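Local atomic coordinates of packaging enzyme P4 (Pseudomonas phage phi13, PDB entry 4BLP), a protein that probably hydrolyses nucleoside triphosphates as a hexameric RecA-type motor, using the energy to package viral RNA into the cystovirus capsid. Residues P113-N116 / N117-R120; N244-E248 / L249-L253. All coordinates share one frame; numbering follows the deposited sequence.

Interaction 1 (113-120) is a turn-rich loop following strand 110-111, whereas interaction 2 (244-253) joins helix 233-248 to strand 252-257 in the RecA-like core. Their centres are 24 Å apart and their nearest atoms about 11 Å, so they do not touch. Strand 65-70 mediates between them: L67 and A69 meet P113 and L119, while the alternate residues I66 and F68 meet I245. Each region also reaches a neighbouring subunit, through R120 in one and N244 in the other. Interaction 2 leads into strand 252-257 beside the beginning of strand 147-152, whose far end runs into a probable Walker A loop. A glycerol, probably from the crystallisation liquor, sits about 4 Å from the V251 side chain.

Interaction 1: residues P113-N116 / N117-R120; sequences PQQN and NVLR
The R120 guanidinium meets the Q115 amide with its edge: OE1 lies almost in the guanidinium plane and receives both terminal nitrogens, NH1 at 3.0 Å and NH2 at 2.9 Å. The two planes are turned 40° apart; NH1 meets a lone pair of OE1 in the amide plane, and NH2 comes in tilted from it. Q115 gets there with CG anti to its backbone N (chi1 162°) and a bend at chi2, while the R120 chain runs extended from CG to NE and crosses it at about a right angle.

Two overlapping beta turns bring these residues together, type II from Q115 to V118 and type I from N117 to R120. N117 O closes the second, accepting R120 N and, from the other face of its carbonyl plane, R120 NH1 at 3.0 Å. P113 CG packs on V118 CG1 at 3.9 Å, and Q115 CB on V118 CG2 at 3.8 Å.

R120 NE binds V39 O of a second subunit. With OE1 held by R120 and NE2 by the carbonyls of S43 and G57, the rotation of the Q115 amide is fixed. Neutral oxygens probably share in stabilising the arginine charge, which E41 of that subunit, packed on R120, may also help balance.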
loop_
_atom_site.group_PDB
_atom_site.type_symbol
_atom_site.label_atom_id
_atom_site.label_comp_id
_atom_site.label_asym_id
_atom_site.label_seq_id
_atom_site.Cartn_x
_atom_site.Cartn_y
_atom_site.Cartn_z
ATOM N N PRO D 113 5.384 19.086 -15.744
ATOM C CA PRO D 113 4.725 18.914 -17.064
ATOM C C PRO D 113 3.425 18.164 -16.825
ATOM O O PRO D 113 3.387 17.204 -16.025
ATOM C CB PRO D 113 5.737 18.112 -17.889
ATOM C CG PRO D 113 6.499 17.278 -16.826
ATOM C CD PRO D 113 6.588 18.235 -15.615
ATOM N N GLN D 114 2.347 18.617 -17.500
ATOM C CA GLN D 114 1.024 18.078 -17.168
ATOM C C GLN D 114 0.507 16.970 -18.086
ATOM O O GLN D 114 -0.618 16.476 -17.889
ATOM C CB GLN D 114 0.013 19.228 -17.066
ATOM C CG GLN D 114 0.310 20.162 -15.832
ATOM C CD GLN D 114 0.382 19.430 -14.492
ATOM O OE1 GLN D 114 -0.294 18.424 -14.254
ATOM N NE2 GLN D 114 1.167 19.926 -13.571
ATOM N N GLN D 115 1.380 16.469 -18.981
ATOM C CA GLN D 115 1.039 15.276 -19.757
ATOM C C GLN D 115 0.739 14.127 -18.782
ATOM O O GLN D 115 1.528 13.874 -17.846
ATOM C CB GLN D 115 2.265 14.896 -20.627
ATOM C CG GLN D 115 2.259 13.446 -21.170
ATOM C CD GLN D 115 1.277 13.101 -22.271
ATOM O OE1 GLN D 115 1.182 11.931 -22.632
ATOM N NE2 GLN D 115 0.526 14.069 -22.841
ATOM N N ASN D 116 -0.340 13.408 -19.017
ATOM C CA ASN D 116 -0.636 12.234 -18.171
ATOM C C ASN D 116 0.501 11.194 -18.273
ATOM O O ASN D 116 1.000 10.944 -19.379
ATOM C CB ASN D 116 -1.953 11.585 -18.641
ATOM C CG ASN D 116 -2.368 10.401 -17.817
ATOM O OD1 ASN D 116 -2.516 10.496 -16.599
ATOM N ND2 ASN D 116 -2.478 9.251 -18.459
ATOM N N ASN D 117 0.933 10.598 -17.109
ATOM C CA ASN D 117 1.974 9.538 -17.143
ATOM C C ASN D 117 3.182 9.974 -17.962
ATOM O O ASN D 117 3.720 9.207 -18.781
ATOM C CB ASN D 117 1.378 8.276 -17.778
ATOM C CG ASN D 117 0.337 7.622 -16.925
ATOM O OD1 ASN D 117 0.284 7.847 -15.715
ATOM N ND2 ASN D 117 -0.468 6.763 -17.538
ATOM N N VAL D 118 3.640 11.211 -17.741
ATOM C CA VAL D 118 4.727 11.799 -18.530
ATOM C C VAL D 118 6.072 11.038 -18.406
ATOM O O VAL D 118 6.870 11.094 -19.334
ATOM C CB VAL D 118 4.885 13.300 -18.172
ATOM C CG1 VAL D 118 5.472 13.481 -16.766
ATOM C CG2 VAL D 118 5.718 14.031 -19.226
ATOM N N LEU D 119 6.315 10.340 -17.298
ATOM C CA LEU D 119 7.602 9.634 -17.172
ATOM C C LEU D 119 7.610 8.208 -17.777
ATOM O O LEU D 119 8.621 7.490 -17.652
ATOM C CB LEU D 119 7.961 9.512 -15.663
ATOM C CG LEU D 119 8.224 10.864 -14.962
ATOM C CD1 LEU D 119 8.425 10.650 -13.447
ATOM C CD2 LEU D 119 9.462 11.557 -15.554
ATOM N N ARG D 120 6.520 7.811 -18.449
ATOM C CA ARG D 120 6.339 6.423 -18.920
ATOM C C ARG D 120 7.428 5.920 -19.902
ATOM O O ARG D 120 7.644 4.700 -20.002
ATOM C CB ARG D 120 4.954 6.269 -19.576
ATOM C CG ARG D 120 4.796 7.097 -20.874
ATOM C CD ARG D 120 3.371 6.896 -21.374
ATOM N NE ARG D 120 3.074 7.633 -22.596
ATOM C CZ ARG D 120 2.604 8.880 -22.596
ATOM N NH1 ARG D 120 2.436 9.536 -21.448
ATOM N NH2 ARG D 120 2.282 9.474 -23.739
#

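Interaction 2: residues N244-E248 / L249-L253; sequences NICAE and LGVLL
C246 and V251 mark the two ends of a Schellman motif that terminates helix 233-248 and turns the chain into strand 252-257, part of the parallel core of this RecA-like P-loop fold. The helix belongs to the crossover connecting strand 210-213 to its parallel neighbour 252-257.

The C246 side chain carries much of the apolar contact. Its CB meets CG2 of V251 at 3.9 Å, which is the hydrophobic pairing across the turn usual for this motif; the same CB also lies 3.6 Å from V251 O. One bond further, SG leaves V251 and packs against the branch of L253, 3.5 Å from CD1 and nearly as close to CG. Chi1 of -68° sets the sulfur beside the backbone N, anti to the carbonyl carbon, and so directs it to the leucine at the start of the strand. Helix 193-205 covers the same region, its A204 touching both V251 and L253.

On another side of the helix end, I245 and L249 lie alongside each other and point the same way; CG2 of I245 approaches CD1 of L249 to 3.7 Å. I245 continues onto I66 and F68 of strand 65-70, and L249 onto helix 79-91, so this pair joins the helix end to both elements.

The backbone fixes the turn. L249 N keeps a helical bond to I245 O, after which G250 departs from helical geometry with phi 64°. G250 N bonds to A247 O at 3.1 Å from above the carbonyl plane, well off a lone pair. The bond that closes the wider loop is nearly linear: V251 N donates to C246 O at 3.0 Å with an N-H...O angle of 171°.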
loop_
_atom_site.group_PDB
_atom_site.type_symbol
_atom_site.label_atom_id
_atom_site.label_comp_id
_atom_site.label_asym_id
_atom_site.label_seq_id
_atom_site.Cartn_x
_atom_site.Cartn_y
_atom_site.Cartn_z
ATOM N N ASN D 244 22.690 17.326 -10.616
ATOM C CA ASN D 244 23.104 17.247 -12.002
ATOM C C ASN D 244 22.372 18.286 -12.854
ATOM O O ASN D 244 22.914 18.695 -13.878
ATOM C CB ASN D 244 22.946 15.825 -12.522
ATOM C CG ASN D 244 24.009 14.886 -11.945
ATOM O OD1 ASN D 244 24.896 15.315 -11.178
ATOM N ND2 ASN D 244 23.958 13.595 -12.295
ATOM N N ILE D 245 21.182 18.708 -12.464
ATOM C CA ILE D 245 20.513 19.816 -13.196
ATOM C C ILE D 245 21.356 21.079 -12.953
ATOM O O ILE D 245 21.658 21.824 -13.890
ATOM C CB ILE D 245 19.035 20.016 -12.708
ATOM C CG1 ILE D 245 18.146 18.884 -13.250
ATOM C CG2 ILE D 245 18.504 21.448 -13.035
ATOM C CD1 ILE D 245 17.947 18.910 -14.838
ATOM N N CYS D 246 21.765 21.313 -11.697
ATOM C CA CYS D 246 22.631 22.484 -11.406
ATOM C C CYS D 246 23.953 22.404 -12.210
ATOM O O CYS D 246 24.403 23.414 -12.773
ATOM C CB CYS D 246 22.938 22.571 -9.916
ATOM S SG CYS D 246 21.512 22.958 -8.884
ATOM N N ALA D 247 24.570 21.209 -12.255
ATOM C CA ALA D 247 25.826 21.023 -12.985
ATOM C C ALA D 247 25.610 21.335 -14.472
ATOM O O ALA D 247 26.437 22.014 -15.076
ATOM C CB ALA D 247 26.356 19.598 -12.798
ATOM N N GLU D 248 24.508 20.823 -15.069
ATOM C CA GLU D 248 24.210 21.075 -16.492
ATOM C C GLU D 248 24.076 22.595 -16.769
ATOM O O GLU D 248 24.481 23.080 -17.831
ATOM C CB GLU D 248 22.910 20.332 -16.871
ATOM C CG GLU D 248 22.412 20.636 -18.283
ATOM C CD GLU D 248 23.343 20.236 -19.412
ATOM O OE1 GLU D 248 24.235 19.385 -19.200
ATOM O OE2 GLU D 248 23.158 20.760 -20.528
ATOM N N LEU D 249 23.502 23.330 -15.802
ATOM C CA LEU D 249 23.246 24.776 -15.948
ATOM C C LEU D 249 24.444 25.633 -15.476
ATOM O O LEU D 249 24.374 26.864 -15.550
ATOM C CB LEU D 249 21.960 25.129 -15.166
ATOM C CG LEU D 249 20.688 24.355 -15.636
ATOM C CD1 LEU D 249 19.524 24.614 -14.713
ATOM C CD2 LEU D 249 20.333 24.724 -17.103
ATOM N N GLY D 250 25.514 24.972 -15.031
ATOM C CA GLY D 250 26.748 25.629 -14.588
ATOM C C GLY D 250 26.576 26.507 -13.351
ATOM O O GLY D 250 27.278 27.504 -13.189
ATOM N N VAL D 251 25.694 26.113 -12.440
ATOM C CA VAL D 251 25.453 26.882 -11.221
ATOM C C VAL D 251 25.747 26.041 -9.998
ATOM O O VAL D 251 25.811 24.807 -10.079
ATOM C CB VAL D 251 23.998 27.448 -11.156
ATOM C CG1 VAL D 251 23.732 28.412 -12.320
ATOM C CG2 VAL D 251 22.933 26.323 -11.091
ATOM N N LEU D 252 25.867 26.721 -8.850
ATOM C CA LEU D 252 26.017 26.043 -7.567
ATOM C C LEU D 252 24.903 26.506 -6.644
ATOM O O LEU D 252 24.734 27.724 -6.450
ATOM C CB LEU D 252 27.397 26.318 -6.928
ATOM C CG LEU D 252 27.562 25.765 -5.504
ATOM C CD1 LEU D 252 27.606 24.230 -5.518
ATOM C CD2 LEU D 252 28.895 26.257 -4.898
ATOM N N LEU D 253 24.133 25.564 -6.103
ATOM C CA LEU D 253 23.114 25.851 -5.098
ATOM C C LEU D 253 23.599 25.281 -3.783
ATOM O O LEU D 253 24.259 24.240 -3.777
ATOM C CB LEU D 253 21.720 25.237 -5.433
ATOM C CG LEU D 253 21.049 25.770 -6.697
ATOM C CD1 LEU D 253 19.644 25.178 -6.866
ATOM C CD2 LEU D 253 21.025 27.281 -6.720
#